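Local atomic coordinates of iron uptake protein A2 (Synechocystis sp., PDB entry 2VOZ), a protein that probably serves as a periplasmic substrate-binding subunit of an ABC transporter that imports ferric iron. Residues B[264-269]-B[280-285]. Sequence-based numbering, arbitrary orientation. Where two conformers were deposited one is given.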
loop_
_atom_site.group_PDB
_atom_site.type_symbol
_atom_site.label_atom_id
_atom_site.label_comp_id
_atom_site.label_asym_id
_atom_site.label_seq_id
_atom_site.Cartn_x
_atom_site.Cartn_y
_atom_site.Cartn_z
ATOM N N SER B 264 -7.368 23.254 -3.294
ATOM C CA SER B 264 -6.834 22.337 -4.303
ATOM C C SER B 264 -7.847 22.347 -5.438
ATOM O O SER B 264 -9.088 22.506 -5.219
ATOM C CB SER B 264 -6.656 20.907 -3.782
ATOM O OG SER B 264 -7.890 20.287 -3.624
ATOM N N GLY B 265 -7.360 22.203 -6.653
ATOM C CA GLY B 265 -8.283 22.488 -7.738
ATOM C C GLY B 265 -7.737 22.053 -9.083
ATOM O O GLY B 265 -6.643 21.524 -9.165
ATOM N N ALA B 266 -8.486 22.318 -10.135
ATOM C CA ALA B 266 -8.107 21.760 -11.447
ATOM C C ALA B 266 -8.667 22.609 -12.569
ATOM O O ALA B 266 -9.623 23.369 -12.367
ATOM C CB ALA B 266 -8.643 20.356 -11.562
ATOM N N GLY B 267 -8.085 22.436 -13.746
ATOM C CA GLY B 267 -8.579 23.113 -14.958
ATOM C C GLY B 267 -8.405 22.143 -16.097
ATOM O O GLY B 267 -7.669 21.143 -15.993
ATOM N N VAL B 268 -9.077 22.431 -17.198
ATOM C CA VAL B 268 -8.902 21.637 -18.417
ATOM C C VAL B 268 -7.659 22.138 -19.163
ATOM O O VAL B 268 -7.482 23.355 -19.363
ATOM C CB VAL B 268 -10.161 21.813 -19.315
ATOM C CG1 VAL B 268 -9.981 21.032 -20.609
ATOM C CG2 VAL B 268 -11.397 21.342 -18.536
ATOM N N LEU B 269 -6.815 21.195 -19.581
ATOM C CA LEU B 269 -5.588 21.506 -20.304
ATOM C C LEU B 269 -5.880 21.970 -21.728
ATOM O O LEU B 269 -6.817 21.483 -22.378
ATOM C CB LEU B 269 -4.632 20.325 -20.277
ATOM C CG LEU B 269 -4.148 20.081 -18.844
ATOM C CD1 LEU B 269 -3.448 18.712 -18.745
ATOM C CD2 LEU B 269 -3.214 21.178 -18.386
ATOM N N ALA B 280 -16.979 17.388 -18.044
ATOM C CA ALA B 280 -17.907 16.525 -17.303
ATOM C C ALA B 280 -17.283 16.050 -15.977
ATOM O O ALA B 280 -17.964 15.948 -14.952
ATOM C CB ALA B 280 -18.317 15.325 -18.169
ATOM N N PHE B 281 -15.989 15.779 -16.027
ATOM C CA PHE B 281 -15.267 15.353 -14.858
ATOM C C PHE B 281 -15.238 16.488 -13.834
ATOM O O PHE B 281 -15.522 16.244 -12.662
ATOM C CB PHE B 281 -13.847 14.912 -15.194
ATOM C CG PHE B 281 -13.084 14.476 -13.989
ATOM C CD1 PHE B 281 -13.360 13.241 -13.397
ATOM C CD2 PHE B 281 -12.122 15.301 -13.428
ATOM C CE1 PHE B 281 -12.664 12.810 -12.290
ATOM C CE2 PHE B 281 -11.413 14.861 -12.282
ATOM C CZ PHE B 281 -11.707 13.641 -11.724
ATOM N N LEU B 282 -14.912 17.716 -14.249
ATOM C CA LEU B 282 -14.928 18.865 -13.305
ATOM C C LEU B 282 -16.298 19.031 -12.688
ATOM O O LEU B 282 -16.426 19.223 -11.478
ATOM C CB LEU B 282 -14.500 20.188 -13.974
ATOM C CG LEU B 282 -13.055 20.247 -14.497
ATOM C CD1 LEU B 282 -12.901 21.612 -15.119
ATOM C CD2 LEU B 282 -12.042 19.988 -13.358
ATOM N N GLU B 283 -17.339 18.888 -13.498
ATOM C CA GLU B 283 -18.722 18.953 -12.965
ATOM C C GLU B 283 -18.991 17.875 -11.929
ATOM O O GLU B 283 -19.645 18.125 -10.884
ATOM C CB GLU B 283 -19.771 18.899 -14.098
ATOM C CG GLU B 283 -19.655 20.163 -14.962
ATOM C CD GLU B 283 -20.493 20.161 -16.246
ATOM O OE1 GLU B 283 -21.046 19.100 -16.643
ATOM O OE2 GLU B 283 -20.566 21.257 -16.856
ATOM N N TYR B 284 -18.515 16.670 -12.222
ATOM C CA TYR B 284 -18.652 15.569 -11.296
ATOM C C TYR B 284 -17.933 15.851 -9.969
ATOM O O TYR B 284 -18.502 15.628 -8.910
ATOM C CB TYR B 284 -18.146 14.277 -11.941
ATOM C CG TYR B 284 -17.991 13.143 -10.954
ATOM C CD1 TYR B 284 -19.117 12.482 -10.429
ATOM C CD2 TYR B 284 -16.701 12.719 -10.570
ATOM C CE1 TYR B 284 -18.965 11.446 -9.518
ATOM C CE2 TYR B 284 -16.542 11.663 -9.650
ATOM C CZ TYR B 284 -17.680 11.030 -9.157
ATOM O OH TYR B 284 -17.480 9.983 -8.250
ATOM N N LEU B 285 -16.693 16.342 -10.021
ATOM C CA LEU B 285 -15.967 16.645 -8.801
ATOM C C LEU B 285 -16.683 17.699 -7.952
ATOM O O LEU B 285 -16.438 17.783 -6.747
ATOM C CB LEU B 285 -14.582 17.176 -9.167
ATOM C CG LEU B 285 -13.467 16.207 -9.527
ATOM C CD1 LEU B 285 -12.169 16.994 -9.488
ATOM C CD2 LEU B 285 -13.386 15.035 -8.551
#
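Leu282 reaches from the helix to the strand and divides its two methyl groups between Ala266 and Val268, and this forked contact is wholly apolar. One branch, CD2, meets Ala266 CB at 3.9 Å; the other, CD1, meets Val268 CG2 at 3.7 Å, both ordinary van der Waals separations. The torsions of Leu282 account for the reach: CG stands anti to the carbonyl carbon (chi1 -64°), and chi2 (179°) continues the extended line into CD1, which reaches Val268, while CD2 branches off it to Ala266. In Val268 the touching branch is CG2, the one beside the backbone N, and its side chain crosses that of Leu282 at a slant. The backbones stay well apart, with 7.6 Å between Ala266 CA and Leu282 CA, and the two segments bury 146 Å² in all.

The surrounding apolar contacts show where this patch lies. Ala266 and Leu282 both touch Ile82 of strand 82-86 and Phe126 of strand 124-136. Val268 packs on Val103 and Gln101, which lie in a loop.

Backbone hydrogen bonding places strand 261-268 between those same two strands: Gly265 and Gly267 pair with Thr85 and Leu83, and Ala266 with Tyr124. The contact thus sits over an interior strand, and all three touching residues are buried. Away from the iron-binding residues, helix 275-285, reached through a short connection from strand 261-268, lies against one face of the mixed sheet, the strand-and-helix layering of an alpha/beta lobe in a bacterial solute-binding protein.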